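Local coordinates for protein ATP-dependent Clp protease proteolytic subunit (Plasmodium falciparum, PDB 4GM2) that belongs to the ClpP (S14) peptidase family and forms an inactive subunit of the apicoplast caseinolytic protease complex of the malaria parasite, at residues E53-S67 with I95-Y108. Sequence-based numbering, arbitrary orientation.
Sequences EYESKRKPIHLYINS and ISSDVYTYCLGKAY
Glu53 OE1, in the last turn of helix 39-55, receives the backbone N of Ser97 at 3.1 Å, on the syn side, and has Ser97 OG close by at 2.9 Å. Glu53 OE2 takes the N of Ser96 at 3.1 Å, from above the carboxylate plane. Glu53 CG stands anti to its backbone N (chi1 170°) and the chain bends at chi2, which brings both oxygens to the backbone N atoms of Ser96 and Ser97. The hydroxyls of Ser96 and Ser97 lie within reach of both the carboxylate and Lys57 O. CG of Glu53 also packs on CG2 of Ile95.

Beyond this loop, strands 61-67 and 99-103 run parallel. Ile61, Leu63 and Ile65 donate N-H to Asp98 O, Tyr100 O and Tyr102 O, and their carbonyls accept N-H from Tyr100, Tyr102 and Leu104. Their side chains share a largely apolar face with Val99, Thr101 and Cys103, and Leu63 and Ile65 pack on helix 110-116.

On the other face His62, Tyr64, Tyr100 and Tyr102 form an aromatic cluster. The Tyr64 and Tyr102 rings form an offset stack, with centroids 4.3 Å apart and planes at 11°. CD1 of Leu104 meets the edge of the Tyr64 ring at CD2, 3.5 Å away. Tyr102 OH and His62 ND1 share a hydrogen bond of 2.7 Å at the edge of the imidazole. CB of Pro60 lies over the Tyr100 ring in a CH-pi contact. Tyr64 OH is hydrogen-bonded to Tyr54 OH of a second subunit.

At the far end a beta bulge shifts the register by two, and Asn66 OD1 accepts Lys106 N at 2.9 Å across it. Ser67 then pairs with strand 106-108.

Two N-H donors would probably stabilise the negative charge of buried Glu53, while the aromatic face carries the Tyr64 hydroxyl to the neighbouring subunit.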
# COMPACT_ATOMS: atom_id res chain seq x y z
N GLU A 53 27.09 9.71 -5.01
CA GLU A 53 28.34 9.87 -5.74
C GLU A 53 28.10 10.12 -7.24
O GLU A 53 28.80 10.92 -7.84
CB GLU A 53 29.26 8.66 -5.52
CG GLU A 53 30.49 8.59 -6.42
CD GLU A 53 31.57 9.62 -6.08
OE1 GLU A 53 31.45 10.30 -5.05
OE2 GLU A 53 32.55 9.73 -6.83
N TYR A 54 27.10 9.42 -7.81
CA TYR A 54 26.72 9.56 -9.22
C TYR A 54 26.01 10.88 -9.50
O TYR A 54 26.11 11.44 -10.59
CB TYR A 54 25.81 8.41 -9.65
CG TYR A 54 26.53 7.22 -10.25
CD1 TYR A 54 26.49 6.98 -11.62
CD2 TYR A 54 27.26 6.33 -9.44
CE1 TYR A 54 27.15 5.89 -12.18
CE2 TYR A 54 27.92 5.24 -9.99
CZ TYR A 54 27.86 5.03 -11.36
OH TYR A 54 28.52 3.95 -11.91
N GLU A 55 25.28 11.37 -8.50
CA GLU A 55 24.54 12.62 -8.62
C GLU A 55 25.51 13.80 -8.59
O GLU A 55 25.41 14.70 -9.42
CB GLU A 55 23.50 12.72 -7.50
CG GLU A 55 22.14 13.21 -7.96
CD GLU A 55 22.11 14.71 -8.19
OE1 GLU A 55 21.52 15.14 -9.21
OE2 GLU A 55 22.66 15.46 -7.35
N SER A 56 26.45 13.78 -7.64
CA SER A 56 27.45 14.84 -7.47
C SER A 56 28.79 14.25 -7.04
O SER A 56 28.86 13.48 -6.09
CB SER A 56 26.99 15.88 -6.46
OG SER A 56 25.78 16.48 -6.88
N LYS A 57 29.85 14.65 -7.74
CA LYS A 57 31.10 13.91 -7.67
C LYS A 57 31.93 14.14 -6.41
O LYS A 57 32.17 13.20 -5.67
CB LYS A 57 31.94 14.11 -8.94
CG LYS A 57 32.70 12.86 -9.35
CD LYS A 57 31.82 11.87 -10.08
CE LYS A 57 32.53 10.53 -10.27
NZ LYS A 57 33.83 10.64 -11.00
N ARG A 58 32.37 15.37 -6.17
CA ARG A 58 33.25 15.62 -5.02
C ARG A 58 32.54 16.46 -3.97
O ARG A 58 33.05 17.50 -3.54
CB ARG A 58 34.56 16.27 -5.47
CG ARG A 58 35.60 15.30 -6.01
CD ARG A 58 36.49 15.98 -7.04
NE ARG A 58 35.74 16.27 -8.27
CZ ARG A 58 35.53 15.41 -9.26
NH1 ARG A 58 36.03 14.18 -9.19
NH2 ARG A 58 34.83 15.77 -10.32
N LYS A 59 31.37 16.00 -3.56
CA LYS A 59 30.52 16.74 -2.66
C LYS A 59 30.28 15.92 -1.39
O LYS A 59 29.79 14.79 -1.47
CB LYS A 59 29.20 17.08 -3.35
CG LYS A 59 28.42 18.20 -2.70
CD LYS A 59 27.30 18.67 -3.60
CE LYS A 59 26.67 19.94 -3.06
NZ LYS A 59 25.57 20.38 -3.96
N PRO A 60 30.61 16.49 -0.21
CA PRO A 60 30.54 15.74 1.04
C PRO A 60 29.20 15.03 1.29
O PRO A 60 28.13 15.58 0.99
CB PRO A 60 30.78 16.81 2.11
CG PRO A 60 31.60 17.83 1.41
CD PRO A 60 31.09 17.86 -0.00
N ILE A 61 29.29 13.81 1.81
CA ILE A 61 28.12 13.04 2.22
C ILE A 61 28.10 12.95 3.75
O ILE A 61 29.14 12.72 4.37
CB ILE A 61 28.11 11.64 1.58
CG1 ILE A 61 27.98 11.76 0.06
CG2 ILE A 61 27.00 10.78 2.17
CD1 ILE A 61 28.33 10.50 -0.70
N HIS A 62 26.93 13.15 4.34
CA HIS A 62 26.81 13.20 5.79
C HIS A 62 26.16 11.96 6.33
O HIS A 62 24.94 11.79 6.27
CB HIS A 62 26.04 14.45 6.21
CG HIS A 62 26.67 15.73 5.72
ND1 HIS A 62 27.63 16.38 6.40
CD2 HIS A 62 26.44 16.47 4.56
CE1 HIS A 62 28.00 17.47 5.72
NE2 HIS A 62 27.27 17.53 4.59
N LEU A 63 27.00 11.08 6.87
CA LEU A 63 26.54 9.82 7.44
C LEU A 63 26.29 9.94 8.94
O LEU A 63 27.23 9.95 9.74
CB LEU A 63 27.55 8.70 7.16
CG LEU A 63 27.27 7.30 7.70
CD1 LEU A 63 25.92 6.78 7.22
CD2 LEU A 63 28.38 6.35 7.29
N TYR A 64 25.02 10.06 9.31
CA TYR A 64 24.64 10.12 10.71
C TYR A 64 24.40 8.72 11.25
O TYR A 64 23.71 7.91 10.61
CB TYR A 64 23.39 10.99 10.89
CG TYR A 64 23.64 12.47 10.73
CD1 TYR A 64 23.68 13.06 9.46
CD2 TYR A 64 23.83 13.29 11.83
CE1 TYR A 64 23.91 14.42 9.31
CE2 TYR A 64 24.06 14.65 11.69
CZ TYR A 64 24.10 15.21 10.43
OH TYR A 64 24.33 16.55 10.29
N ILE A 65 24.96 8.43 12.42
CA ILE A 65 24.91 7.09 12.98
C ILE A 65 24.33 7.05 14.38
O ILE A 65 24.81 7.75 15.28
CB ILE A 65 26.30 6.41 12.96
CG1 ILE A 65 26.78 6.22 11.52
CG2 ILE A 65 26.26 5.08 13.69
CD1 ILE A 65 28.25 5.87 11.39
N ASN A 66 23.28 6.25 14.54
CA ASN A 66 22.73 5.92 15.85
C ASN A 66 22.31 4.46 15.82
O ASN A 66 21.15 4.14 15.55
CB ASN A 66 21.56 6.83 16.20
CG ASN A 66 21.11 6.69 17.64
OD1 ASN A 66 21.85 6.22 18.50
ND2 ASN A 66 19.88 7.11 17.92
N SER A 67 23.26 3.57 16.08
CA SER A 67 23.08 2.14 15.83
C SER A 67 23.76 1.25 16.86
O SER A 67 24.79 1.63 17.43
CB SER A 67 23.62 1.79 14.44
OG SER A 67 23.48 0.41 14.16
N ILE A 95 34.80 6.01 -3.54
CA ILE A 95 34.12 7.20 -4.06
C ILE A 95 34.89 8.49 -3.77
O ILE A 95 35.62 8.58 -2.78
CB ILE A 95 32.65 7.33 -3.57
CG1 ILE A 95 32.58 7.49 -2.05
CG2 ILE A 95 31.81 6.16 -4.05
CD1 ILE A 95 31.23 7.99 -1.56
N SER A 96 34.72 9.49 -4.64
CA SER A 96 35.45 10.74 -4.52
C SER A 96 34.88 11.65 -3.45
O SER A 96 35.60 12.46 -2.86
CB SER A 96 35.50 11.47 -5.86
OG SER A 96 34.20 11.75 -6.32
N SER A 97 33.57 11.53 -3.20
CA SER A 97 32.89 12.31 -2.18
C SER A 97 33.37 11.89 -0.80
O SER A 97 33.33 10.70 -0.47
CB SER A 97 31.38 12.12 -2.27
OG SER A 97 30.85 12.65 -3.46
N ASP A 98 33.86 12.85 -0.02
CA ASP A 98 34.21 12.61 1.37
C ASP A 98 32.93 12.30 2.12
O ASP A 98 31.91 12.95 1.88
CB ASP A 98 34.88 13.84 1.99
CG ASP A 98 36.21 14.19 1.35
OD1 ASP A 98 36.87 13.29 0.79
OD2 ASP A 98 36.61 15.38 1.41
N VAL A 99 32.97 11.32 3.01
CA VAL A 99 31.83 11.10 3.90
C VAL A 99 32.20 11.48 5.34
O VAL A 99 33.17 10.96 5.91
CB VAL A 99 31.17 9.70 3.76
CG1 VAL A 99 31.59 9.00 2.48
CG2 VAL A 99 31.44 8.81 4.96
N TYR A 100 31.44 12.43 5.89
CA TYR A 100 31.60 12.82 7.28
C TYR A 100 30.68 11.94 8.11
O TYR A 100 29.56 11.67 7.69
CB TYR A 100 31.22 14.29 7.49
CG TYR A 100 31.90 15.30 6.58
CD1 TYR A 100 33.08 14.99 5.88
CD2 TYR A 100 31.39 16.60 6.45
CE1 TYR A 100 33.70 15.92 5.06
CE2 TYR A 100 32.01 17.54 5.64
CZ TYR A 100 33.16 17.20 4.94
OH TYR A 100 33.77 18.13 4.13
N THR A 101 31.15 11.49 9.27
CA THR A 101 30.32 10.70 10.17
C THR A 101 29.94 11.48 11.43
O THR A 101 30.75 12.25 11.96
CB THR A 101 30.97 9.35 10.55
OG1 THR A 101 32.29 9.58 11.05
CG2 THR A 101 31.05 8.43 9.35
N TYR A 102 28.70 11.29 11.89
CA TYR A 102 28.20 11.94 13.10
C TYR A 102 27.51 10.90 13.98
O TYR A 102 26.52 10.31 13.55
CB TYR A 102 27.18 13.03 12.75
CG TYR A 102 27.61 14.02 11.69
CD1 TYR A 102 27.62 13.67 10.33
CD2 TYR A 102 28.00 15.31 12.04
CE1 TYR A 102 28.01 14.57 9.37
CE2 TYR A 102 28.38 16.23 11.07
CZ TYR A 102 28.39 15.85 9.74
OH TYR A 102 28.78 16.75 8.78
N CYS A 103 28.02 10.67 15.18
CA CYS A 103 27.35 9.75 16.10
C CYS A 103 26.32 10.48 16.93
O CYS A 103 26.65 11.40 17.68
CB CYS A 103 28.33 8.99 16.99
SG CYS A 103 27.52 7.74 18.02
N LEU A 104 25.06 10.06 16.79
CA LEU A 104 23.93 10.73 17.41
C LEU A 104 23.45 10.09 18.71
O LEU A 104 22.45 10.52 19.29
CB LEU A 104 22.77 10.81 16.41
CG LEU A 104 22.51 12.14 15.69
CD1 LEU A 104 23.78 12.87 15.28
CD2 LEU A 104 21.62 11.89 14.48
N GLY A 105 24.16 9.07 19.18
CA GLY A 105 23.79 8.36 20.41
C GLY A 105 24.62 7.12 20.65
O GLY A 105 25.40 7.06 21.60
N LYS A 106 24.46 6.13 19.78
CA LYS A 106 25.18 4.86 19.89
C LYS A 106 25.88 4.50 18.59
O LYS A 106 25.34 4.71 17.50
CB LYS A 106 24.21 3.74 20.28
CG LYS A 106 23.65 3.84 21.69
CD LYS A 106 22.42 2.96 21.89
CE LYS A 106 21.19 3.55 21.22
NZ LYS A 106 19.94 2.79 21.52
N ALA A 107 27.08 3.95 18.70
CA ALA A 107 27.77 3.36 17.57
C ALA A 107 28.52 2.15 18.10
O ALA A 107 29.69 2.24 18.46
CB ALA A 107 28.71 4.36 16.92
N TYR A 108 27.81 1.02 18.17
CA TYR A 108 28.35 -0.20 18.76
C TYR A 108 28.78 -1.21 17.70
O TYR A 108 28.14 -1.33 16.65
CB TYR A 108 27.32 -0.84 19.69
CG TYR A 108 26.87 0.02 20.86
CD1 TYR A 108 27.67 1.06 21.35
CD2 TYR A 108 25.67 -0.24 21.51
CE1 TYR A 108 27.26 1.83 22.43
CE2 TYR A 108 25.25 0.52 22.59
CZ TYR A 108 26.05 1.55 23.04
OH TYR A 108 25.64 2.31 24.11